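Local coordinates for protein glutaredoxin (Chlorella sorokiniana, PDB 4I2U) that binds glutathione in a thioredoxin-fold pocket and probably uses it to reduce disulfides, helping to keep the redox balance of the algal cell, at residues L7-I12 and Q59-E64; I19-Y24 and K30-L35; V71-V74 and Q79-G82. All coordinates share one frame; numbering follows the deposited sequence. Where two conformers were deposited one is given.

Contact 1: L7-I12 and Q59-E64. With GSH (glutathione), chain B.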
loop_
_atom_site.group_PDB
_atom_site.type_symbol
_atom_site.label_atom_id
_atom_site.label_comp_id
_atom_site.label_asym_id
_atom_site.label_seq_id
_atom_site.Cartn_x
_atom_site.Cartn_y
_atom_site.Cartn_z
ATOM N N LEU A 7 10.819 -0.716 -10.179
ATOM C CA LEU A 7 9.948 0.292 -9.587
ATOM C C LEU A 7 9.267 -0.222 -8.328
ATOM O O LEU A 7 9.295 0.424 -7.274
ATOM C CB LEU A 7 8.902 0.740 -10.603
ATOM C CG LEU A 7 7.866 1.792 -10.187
ATOM C CD1 LEU A 7 6.741 1.263 -9.308
ATOM C CD2 LEU A 7 8.536 2.971 -9.514
ATOM N N VAL A 8 8.644 -1.389 -8.401
ATOM C CA VAL A 8 7.927 -1.901 -7.245
ATOM C C VAL A 8 8.888 -2.199 -6.103
ATOM O O VAL A 8 8.663 -1.772 -4.960
ATOM C CB VAL A 8 7.107 -3.151 -7.609
ATOM C CG1 VAL A 8 6.543 -3.794 -6.370
ATOM C CG2 VAL A 8 5.973 -2.764 -8.579
ATOM N N ASP A 9 9.965 -2.929 -6.391
ATOM C CA ASP A 9 10.900 -3.323 -5.340
ATOM C C ASP A 9 11.491 -2.101 -4.651
ATOM O O ASP A 9 11.560 -2.039 -3.414
ATOM C CB ASP A 9 12.036 -4.184 -5.896
ATOM C CG ASP A 9 11.579 -5.569 -6.367
ATOM O OD1 ASP A 9 10.421 -5.964 -6.134
ATOM O OD2 ASP A 9 12.450 -6.271 -6.938
ATOM N N SER A 10 11.946 -1.136 -5.436
ATOM C CA SER A 10 12.569 0.062 -4.881
ATOM C C SER A 10 11.565 0.891 -4.100
ATOM O O SER A 10 11.903 1.502 -3.093
ATOM C CB SER A 10 13.178 0.915 -5.990
ATOM O OG SER A 10 14.268 0.250 -6.599
ATOM N N THR A 11 10.329 0.929 -4.570
ATOM C CA THR A 11 9.332 1.731 -3.893
ATOM C C THR A 11 8.986 1.148 -2.527
ATOM O O THR A 11 8.901 1.896 -1.534
ATOM C CB THR A 11 8.073 1.891 -4.752
ATOM O OG1 THR A 11 8.413 2.568 -5.964
ATOM C CG2 THR A 11 7.012 2.705 -4.027
ATOM N N ILE A 12 8.783 -0.160 -2.453
ATOM C CA ILE A 12 8.374 -0.749 -1.183
ATOM C C ILE A 12 9.528 -0.834 -0.198
ATOM O O ILE A 12 9.289 -0.858 1.006
ATOM C CB ILE A 12 7.678 -2.130 -1.335
ATOM C CG1 ILE A 12 8.656 -3.224 -1.785
ATOM C CG2 ILE A 12 6.492 -2.001 -2.261
ATOM C CD1 ILE A 12 8.024 -4.604 -1.841
ATOM N N GLN A 59 1.142 -4.065 -12.443
ATOM C CA GLN A 59 0.192 -5.039 -11.923
ATOM C C GLN A 59 0.654 -6.462 -12.176
ATOM O O GLN A 59 0.461 -7.321 -11.321
ATOM C CB GLN A 59 -1.188 -4.851 -12.528
ATOM C CG GLN A 59 -1.876 -3.574 -12.069
ATOM C CD GLN A 59 -3.303 -3.481 -12.580
ATOM O OE1 GLN A 59 -3.579 -2.854 -13.602
ATOM N NE2 GLN A 59 -4.223 -4.138 -11.887
ATOM N N ASP A 60 1.244 -6.714 -13.341
ATOM C CA ASP A 60 1.793 -8.032 -13.649
ATOM C C ASP A 60 2.858 -8.430 -12.637
ATOM O O ASP A 60 2.872 -9.567 -12.162
ATOM C CB ASP A 60 2.415 -8.033 -15.048
ATOM C CG ASP A 60 1.404 -8.034 -16.157
ATOM O OD1 ASP A 60 0.219 -8.334 -15.902
ATOM O OD2 ASP A 60 1.838 -7.763 -17.303
ATOM N N TYR A 61 3.760 -7.520 -12.295
ATOM C CA TYR A 61 4.754 -7.856 -11.299
ATOM C C TYR A 61 4.101 -8.035 -9.942
ATOM O O TYR A 61 4.506 -8.901 -9.163
ATOM C CB TYR A 61 5.868 -6.820 -11.226
ATOM C CG TYR A 61 6.871 -7.185 -10.161
ATOM C CD1 TYR A 61 7.578 -8.383 -10.214
ATOM C CD2 TYR A 61 7.073 -6.353 -9.075
ATOM C CE1 TYR A 61 8.485 -8.722 -9.201
ATOM C CE2 TYR A 61 7.968 -6.681 -8.063
ATOM C CZ TYR A 61 8.674 -7.866 -8.134
ATOM O OH TYR A 61 9.598 -8.206 -7.154
ATOM N N LEU A 62 3.119 -7.205 -9.598
ATOM C CA LEU A 62 2.414 -7.399 -8.338
ATOM C C LEU A 62 1.763 -8.780 -8.238
ATOM O O LEU A 62 1.698 -9.366 -7.148
ATOM C CB LEU A 62 1.399 -6.269 -8.099
ATOM C CG LEU A 62 2.051 -4.910 -7.791
ATOM C CD1 LEU A 62 1.064 -3.766 -7.958
ATOM C CD2 LEU A 62 2.637 -4.911 -6.372
ATOM N N LEU A 63 1.307 -9.330 -9.361
ATOM C CA LEU A 63 0.801 -10.699 -9.365
ATOM C C LEU A 63 1.930 -11.658 -8.961
ATOM O O LEU A 63 1.750 -12.568 -8.127
ATOM C CB LEU A 63 0.278 -11.046 -10.748
ATOM C CG LEU A 63 -0.068 -12.508 -11.008
ATOM C CD1 LEU A 63 -1.128 -13.034 -10.054
ATOM C CD2 LEU A 63 -0.510 -12.656 -12.446
ATOM N N GLU A 64 3.113 -11.468 -9.537
ATOM C CA GLU A 64 4.248 -12.310 -9.187
ATOM C C GLU A 64 4.635 -12.173 -7.724
ATOM O O GLU A 64 4.923 -13.177 -7.049
ATOM C CB GLU A 64 5.446 -11.986 -10.079
ATOM C CG GLU A 64 5.234 -12.255 -11.549
ATOM C CD GLU A 64 6.482 -11.985 -12.329
ATOM O OE1 GLU A 64 6.750 -10.816 -12.634
ATOM O OE2 GLU A 64 7.228 -12.941 -12.615
HETATM N N1 GSH B . -11.640 -7.242 -2.444
HETATM C CA1 GSH B . -10.562 -6.565 -3.182
HETATM C C1 GSH B . -9.898 -5.624 -2.210
HETATM O O11 GSH B . -10.342 -5.583 -1.047
HETATM O O12 GSH B . -8.908 -4.936 -2.567
HETATM C CB1 GSH B . -11.173 -5.886 -4.405
HETATM C CG1 GSH B . -10.138 -5.230 -5.313
HETATM C CD1 GSH B . -10.634 -5.126 -6.745
HETATM O OE1 GSH B . -11.226 -6.056 -7.299
HETATM N N2 GSH B . -10.361 -4.006 -7.388
HETATM C CA2 GSH B . -10.681 -3.828 -8.808
HETATM C C2 GSH B . -9.551 -4.264 -9.712
HETATM O O2 GSH B . -8.421 -4.424 -9.278
HETATM C CB2 GSH B . -11.051 -2.371 -9.088
HETATM S SG2 GSH B . -12.632 -1.908 -8.325
HETATM N N3 GSH B . -9.856 -4.507 -10.979
HETATM C CA3 GSH B . -8.881 -5.067 -11.883
HETATM C C3 GSH B . -7.800 -4.109 -12.320
HETATM O O31 GSH B . -7.897 -2.883 -12.109
HETATM O O32 GSH B . -6.822 -4.636 -12.899
#
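Val-8 opens the contact, set against the edge of the Tyr-61 ring. Its CB lies 3.5 Å from Tyr-61 CD2. Val-8 CG1, anti to the backbone N (chi1 171°), comes into the ring plane 3.6 Å from Tyr-61 CE2 and also touches Leu-62 CD2 at 4.1 Å. Asp-9, next along helix 3-14, takes the phenol. Tyr-61 OH donates a short bond of 2.6 Å to Asp-9 OD1 and meets the syn lone pair. The carboxylate and ring planes stand 66° apart. A phenylalanine in place of Tyr-61 would probably keep the packing on Val-8 but leave Asp-9 OD1 without its phenol donor.

The axes of segments 7-12 and 59-64 cross at -69°, 10.8 Å apart at closest, on the side of the sheet where Phe-20 packs against Val-8 and Leu-62. This helix pair covers one face of the thioredoxin fold. At the start of segment 59-64, Gln-59 NE2 donates to O32 of glutathione at 2.8 Å. Back on the first helix, Asp-9 is bonded by the phenol at OD1 and by Lys-5, in a salt bridge, at OD2, which probably helps its carboxylate stay ionised.

Contact 2: I19-Y24 and K30-L35. With GSH (glutathione), chain B.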
loop_
_atom_site.group_PDB
_atom_site.type_symbol
_atom_site.label_atom_id
_atom_site.label_comp_id
_atom_site.label_asym_id
_atom_site.label_seq_id
_atom_site.Cartn_x
_atom_site.Cartn_y
_atom_site.Cartn_z
ATOM N N ILE A 19 0.861 2.166 -1.246
ATOM C CA ILE A 19 -0.371 1.602 -1.766
ATOM C C ILE A 19 -0.352 1.734 -3.283
ATOM O O ILE A 19 -0.310 2.850 -3.822
ATOM C CB ILE A 19 -1.621 2.232 -1.114
ATOM C CG1 ILE A 19 -2.875 1.611 -1.716
ATOM C CG2 ILE A 19 -1.635 3.772 -1.216
ATOM C CD1 ILE A 19 -4.134 1.883 -0.900
ATOM N N PHE A 20 -0.315 0.602 -3.977
ATOM C CA PHE A 20 -0.491 0.602 -5.428
ATOM C C PHE A 20 -1.982 0.659 -5.654
ATOM O O PHE A 20 -2.727 -0.159 -5.112
ATOM C CB PHE A 20 0.148 -0.647 -6.048
ATOM C CG PHE A 20 1.653 -0.657 -5.910
ATOM C CD1 PHE A 20 2.265 -1.262 -4.830
ATOM C CD2 PHE A 20 2.460 -0.013 -6.838
ATOM C CE1 PHE A 20 3.637 -1.230 -4.680
ATOM C CE2 PHE A 20 3.829 0.028 -6.697
ATOM C CZ PHE A 20 4.428 -0.572 -5.625
ATOM N N SER A 21 -2.414 1.625 -6.449
ATOM C CA SER A 21 -3.781 2.101 -6.464
ATOM C C SER A 21 -4.227 2.409 -7.881
ATOM O O SER A 21 -3.432 2.442 -8.809
ATOM C CB SER A 21 -3.801 3.375 -5.594
ATOM O OG SER A 21 -5.044 4.077 -5.629
ATOM N N LYS A 22 -5.534 2.594 -8.046
ATOM C CA LYS A 22 -6.089 3.321 -9.188
ATOM C C LYS A 22 -7.035 4.362 -8.641
ATOM O O LYS A 22 -7.728 4.135 -7.648
ATOM C CB LYS A 22 -6.802 2.391 -10.169
ATOM C CG LYS A 22 -5.825 1.493 -10.875
ATOM C CD LYS A 22 -6.441 0.514 -11.832
ATOM C CE LYS A 22 -5.385 -0.414 -12.402
ATOM N NZ LYS A 22 -5.953 -1.357 -13.385
ATOM N N THR A 23 -7.051 5.526 -9.268
ATOM C CA THR A 23 -7.745 6.689 -8.704
ATOM C C THR A 23 -9.236 6.476 -8.507
ATOM O O THR A 23 -9.836 7.038 -7.597
ATOM C CB THR A 23 -7.544 7.953 -9.555
ATOM O OG1 THR A 23 -8.027 7.736 -10.875
ATOM C CG2 THR A 23 -6.075 8.355 -9.583
ATOM N N TYR A 24 -9.833 5.657 -9.359
ATOM C CA TYR A 24 -11.275 5.482 -9.442
ATOM C C TYR A 24 -11.818 4.316 -8.616
ATOM O O TYR A 24 -13.030 4.119 -8.551
ATOM C CB TYR A 24 -11.664 5.257 -10.898
ATOM C CG TYR A 24 -10.964 4.106 -11.590
ATOM C CD1 TYR A 24 -11.266 2.790 -11.276
ATOM C CD2 TYR A 24 -10.005 4.336 -12.581
ATOM C CE1 TYR A 24 -10.656 1.722 -11.924
ATOM C CE2 TYR A 24 -9.384 3.273 -13.225
ATOM C CZ TYR A 24 -9.734 1.977 -12.894
ATOM O OH TYR A 24 -9.201 0.891 -13.545
ATOM N N LYS A 30 -10.825 3.081 0.065
ATOM C CA LYS A 30 -10.992 2.497 1.399
ATOM C C LYS A 30 -9.635 2.253 2.079
ATOM O O LYS A 30 -9.466 2.523 3.268
ATOM C CB LYS A 30 -11.763 1.183 1.264
ATOM C CG LYS A 30 -11.990 0.413 2.544
ATOM C CD LYS A 30 -12.624 -0.961 2.245
ATOM C CE LYS A 30 -13.970 -0.849 1.548
ATOM N NZ LYS A 30 -14.720 -2.144 1.691
ATOM N N GLY A 31 -8.665 1.730 1.339
ATOM C CA GLY A 31 -7.336 1.497 1.878
ATOM C C GLY A 31 -6.650 2.793 2.275
ATOM O O GLY A 31 -6.029 2.891 3.340
ATOM N N LYS A 32 -6.747 3.807 1.422
ATOM C CA LYS A 32 -6.206 5.112 1.740
ATOM C C LYS A 32 -6.821 5.699 2.993
ATOM O O LYS A 32 -6.096 6.177 3.874
ATOM C CB LYS A 32 -6.390 6.075 0.574
ATOM C CG LYS A 32 -5.551 5.735 -0.647
ATOM C CD LYS A 32 -6.032 6.495 -1.866
ATOM C CE LYS A 32 -5.102 6.323 -3.050
ATOM N NZ LYS A 32 -5.692 6.910 -4.266
ATOM N N ARG A 33 -8.145 5.664 3.104
ATOM C CA ARG A 33 -8.808 6.232 4.273
ATOM C C ARG A 33 -8.426 5.502 5.541
ATOM O O ARG A 33 -8.271 6.116 6.599
ATOM C CB ARG A 33 -10.322 6.263 4.070
ATOM C CG ARG A 33 -10.759 7.329 3.064
ATOM C CD ARG A 33 -12.247 7.230 2.702
ATOM N NE ARG A 33 -12.670 8.357 1.868
ATOM C CZ ARG A 33 -13.787 8.391 1.141
ATOM N NH1 ARG A 33 -14.618 7.353 1.128
ATOM N NH2 ARG A 33 -14.073 9.475 0.419
ATOM N N ALA A 34 -8.245 4.193 5.458
ATOM C CA ALA A 34 -7.805 3.426 6.615
ATOM C C ALA A 34 -6.419 3.870 7.081
ATOM O O ALA A 34 -6.191 4.095 8.272
ATOM C CB ALA A 34 -7.804 1.944 6.287
ATOM N N LEU A 35 -5.482 3.995 6.155
ATOM C CA LEU A 35 -4.137 4.436 6.485
ATOM C C LEU A 35 -4.126 5.875 7.021
ATOM O O LEU A 35 -3.348 6.200 7.927
ATOM C CB LEU A 35 -3.240 4.337 5.250
ATOM C CG LEU A 35 -2.977 2.904 4.762
ATOM C CD1 LEU A 35 -2.439 2.932 3.361
ATOM C CD2 LEU A 35 -2.013 2.197 5.697
HETATM N N1 GSH B . -11.640 -7.242 -2.444
HETATM C CA1 GSH B . -10.562 -6.565 -3.182
HETATM C C1 GSH B . -9.898 -5.624 -2.210
HETATM O O11 GSH B . -10.342 -5.583 -1.047
HETATM O O12 GSH B . -8.908 -4.936 -2.567
HETATM C CB1 GSH B . -11.173 -5.886 -4.405
HETATM C CG1 GSH B . -10.138 -5.230 -5.313
HETATM C CD1 GSH B . -10.634 -5.126 -6.745
HETATM O OE1 GSH B . -11.226 -6.056 -7.299
HETATM N N2 GSH B . -10.361 -4.006 -7.388
HETATM C CA2 GSH B . -10.681 -3.828 -8.808
HETATM C C2 GSH B . -9.551 -4.264 -9.712
HETATM O O2 GSH B . -8.421 -4.424 -9.278
HETATM C CB2 GSH B . -11.051 -2.371 -9.088
HETATM S SG2 GSH B . -12.632 -1.908 -8.325
HETATM N N3 GSH B . -9.856 -4.507 -10.979
HETATM C CA3 GSH B . -8.881 -5.067 -11.883
HETATM C C3 GSH B . -7.800 -4.109 -12.320
HETATM O O31 GSH B . -7.897 -2.883 -12.109
HETATM O O32 GSH B . -6.822 -4.636 -12.899
HETATM O O HOH W 1 -8.060 5.669 -5.225
#
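Strand 19-21 and helix 30-35 run nearly antiparallel, at 152° with axes 10.0 Å apart, and Ile-19 and Lys-32 have the nearest CA atoms. Ile-19 reaches the helix with CD1 alone. With CG1 anti to the backbone N (chi1 179°) and CD1 anti again (chi2 165°), the chain is extended, and Ile-19 CD1 sits 4.0 Å from Lys-32 N and 4.1 Å from Lys-32 CG. The same methyl lies close to Gly-31: a CB on Gly-31 would be only 3.1 Å from Ile-19 CD1. The Ile-19 and Lys-32 side chains cross at about a right angle.

The helix is the crossover of the beta-alpha-beta unit formed by strand 17-21, helix 26-36 and strand 45-48, part of the thioredoxin fold. Lys-32 stretches out along the strand toward Ser-21. Its NZ makes a weak 3.2 Å bond to Ser-21 OG and a firmer one, 2.8 Å, to a water that donates to Lys-22 O. Glu-48 is the stronger partner of both side chains: OE2 pairs with the lysine and OE1 with the serine hydroxyl. CB of Lys-22 leaves the backbone away from the helix, and the extended chain carries Lys-22 NZ to glutathione O31, to which it donates at 2.8 Å.

Contact 3: V71-V74 and Q79-G82. With GSH (glutathione), chain B.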
loop_
_atom_site.group_PDB
_atom_site.type_symbol
_atom_site.label_atom_id
_atom_site.label_comp_id
_atom_site.label_asym_id
_atom_site.label_seq_id
_atom_site.Cartn_x
_atom_site.Cartn_y
_atom_site.Cartn_z
ATOM N N VAL A 71 -6.102 -4.049 -7.599
ATOM C CA VAL A 71 -5.763 -2.904 -6.760
ATOM C C VAL A 71 -6.807 -2.738 -5.670
ATOM O O VAL A 71 -7.983 -3.002 -5.877
ATOM C CB VAL A 71 -5.608 -1.595 -7.565
ATOM C CG1 VAL A 71 -4.392 -1.705 -8.455
ATOM C CG2 VAL A 71 -6.863 -1.281 -8.388
ATOM N N PRO A 72 -6.389 -2.296 -4.486
ATOM C CA PRO A 72 -5.015 -1.906 -4.167
ATOM C C PRO A 72 -4.135 -3.076 -3.735
ATOM O O PRO A 72 -4.619 -4.157 -3.412
ATOM C CB PRO A 72 -5.195 -0.948 -2.981
ATOM C CG PRO A 72 -6.417 -1.533 -2.283
ATOM C CD PRO A 72 -7.327 -1.986 -3.392
ATOM N N ARG A 73 -2.829 -2.829 -3.709
ATOM C CA ARG A 73 -1.874 -3.721 -3.065
ATOM C C ARG A 73 -1.077 -2.863 -2.108
ATOM O O ARG A 73 -0.421 -1.914 -2.510
ATOM C CB ARG A 73 -0.975 -4.432 -4.082
ATOM C CG ARG A 73 -1.731 -5.256 -5.124
ATOM C CD ARG A 73 -1.951 -6.701 -4.706
ATOM N NE ARG A 73 -3.167 -7.288 -5.258
ATOM C CZ ARG A 73 -3.541 -8.541 -5.045
ATOM N NH1 ARG A 73 -2.758 -9.368 -4.352
ATOM N NH2 ARG A 73 -4.688 -8.978 -5.539
ATOM N N VAL A 74 -1.197 -3.167 -0.820
ATOM C CA VAL A 74 -0.659 -2.327 0.252
ATOM C C VAL A 74 0.535 -3.013 0.907
ATOM O O VAL A 74 0.495 -4.219 1.211
ATOM C CB VAL A 74 -1.746 -2.041 1.290
ATOM C CG1 VAL A 74 -1.241 -1.134 2.380
ATOM C CG2 VAL A 74 -2.974 -1.429 0.602
ATOM N N GLN A 79 6.351 -5.250 3.524
ATOM C CA GLN A 79 5.502 -6.413 3.714
ATOM C C GLN A 79 4.134 -6.211 3.086
ATOM O O GLN A 79 3.381 -5.306 3.483
ATOM C CB GLN A 79 5.340 -6.706 5.200
ATOM C CG GLN A 79 4.496 -7.922 5.449
ATOM C CD GLN A 79 4.354 -8.258 6.912
ATOM O OE1 GLN A 79 4.786 -7.507 7.798
ATOM N NE2 GLN A 79 3.771 -9.414 7.182
ATOM N N PHE A 80 3.769 -7.054 2.125
ATOM C CA PHE A 80 2.429 -7.030 1.561
ATOM C C PHE A 80 1.395 -7.412 2.603
ATOM O O PHE A 80 1.512 -8.466 3.234
ATOM C CB PHE A 80 2.363 -8.000 0.384
ATOM C CG PHE A 80 0.994 -8.150 -0.193
ATOM C CD1 PHE A 80 0.362 -7.076 -0.783
ATOM C CD2 PHE A 80 0.330 -9.362 -0.165
ATOM C CE1 PHE A 80 -0.896 -7.198 -1.317
ATOM C CE2 PHE A 80 -0.942 -9.471 -0.717
ATOM C CZ PHE A 80 -1.538 -8.388 -1.276
ATOM N N ILE A 81 0.394 -6.558 2.815
ATOM C CA ILE A 81 -0.626 -6.839 3.818
ATOM C C ILE A 81 -2.009 -7.089 3.229
ATOM O O ILE A 81 -2.947 -7.400 3.965
ATOM C CB ILE A 81 -0.722 -5.737 4.902
ATOM C CG1 ILE A 81 -1.155 -4.397 4.318
ATOM C CG2 ILE A 81 0.607 -5.605 5.642
ATOM C CD1 ILE A 81 -1.620 -3.394 5.386
ATOM N N GLY A 82 -2.158 -6.977 1.917
ATOM C CA GLY A 82 -3.424 -7.269 1.270
ATOM C C GLY A 82 -3.986 -6.112 0.486
ATOM O O GLY A 82 -3.275 -5.180 0.122
HETATM N N1 GSH B . -11.640 -7.242 -2.444
HETATM C CA1 GSH B . -10.562 -6.565 -3.182
HETATM C C1 GSH B . -9.898 -5.624 -2.210
HETATM O O11 GSH B . -10.342 -5.583 -1.047
HETATM O O12 GSH B . -8.908 -4.936 -2.567
HETATM C CB1 GSH B . -11.173 -5.886 -4.405
HETATM C CG1 GSH B . -10.138 -5.230 -5.313
HETATM C CD1 GSH B . -10.634 -5.126 -6.745
HETATM O OE1 GSH B . -11.226 -6.056 -7.299
HETATM N N2 GSH B . -10.361 -4.006 -7.388
HETATM C CA2 GSH B . -10.681 -3.828 -8.808
HETATM C C2 GSH B . -9.551 -4.264 -9.712
HETATM O O2 GSH B . -8.421 -4.424 -9.278
HETATM C CB2 GSH B . -11.051 -2.371 -9.088
HETATM S SG2 GSH B . -12.632 -1.908 -8.325
HETATM N N3 GSH B . -9.856 -4.507 -10.979
HETATM C CA3 GSH B . -8.881 -5.067 -11.883
HETATM C C3 GSH B . -7.800 -4.109 -12.320
HETATM O O31 GSH B . -7.897 -2.883 -12.109
HETATM O O32 GSH B . -6.822 -4.636 -12.899
#
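Two backbone hydrogen bonds join Val-74 to the facing strand. Val-74 N donates to Gly-82 O at 3.0 Å, nearly in line with the carbonyl. Ile-81 N donates to Val-74 O at 2.8 Å, with an angle of 172° at the hydrogen. Phe-80 CA adds a CA-H...O contact of 3.4 Å to Val-74 O, so this oxygen is approached by two neighbouring residues. The phi of 122° at Gly-82 would press a CB against the preceding carbonyl.

Apolar contact comes from Val-74 and Ile-81: Val-74 CG1 and Ile-81 CD1 meet at 3.8 Å. Thr-87 of helix 84-93 touches both side chains.

Strands 73-76 and 79-82 form a beta hairpin of the thioredoxin fold; 79-82 is the edge strand and 73-76 lies next to 17-21. Val-71 and Pro-72 lead into it across a cis peptide bond, the cis-proline motif of this fold, and Pro-72 touches Cys-28 of the CxxC pair.

Arg-73 and Phe-80 make an oblique side-chain contact. Their planes are only 5° apart, and Arg-73 NH1 comes to within 3.5 Å of Phe-80 CZ. Arg-73 CD lies 3.6 Å from Phe-80 CE1. The guanidinium NE bonds to Ser-70 O.

In segment 71-74 the backbone of Val-71 makes both hydrogen bonds to glutathione, and with the cysteinyl residue of the ligand it resembles an antiparallel pair. Val-71 N donates to glutathione O2 at 2.9 Å, and glutathione N2 donates back to Val-71 O at 3.0 Å.

Overall arrangement
All three contacts touch glutathione, each from a different part of the fold. Contact 1 and contact 2 meet at its glycine carboxylate: Gln-59 NE2 and Lys-22 NZ bind one oxygen each, and Gln-59 OE1 lies 2.8 Å from Lys-22 NZ, a probable hydrogen bond. Contact 3 holds the middle of the tripeptide through Val-71. Gly-84 and Asp-85 also bond to the ligand. Contacts 2 and 3 share the sheet, where Phe-20 N lies 2.9 Å from Arg-73 O, a probable hydrogen bond between strands 17-21 and 73-76. Phe-20 packs under contact 1, with Leu-62 CD1 3.8 Å from Phe-20 CG. Centres of contacts 1 and 2 are about 16 Å apart, those of 2 and 3 about 10 Å.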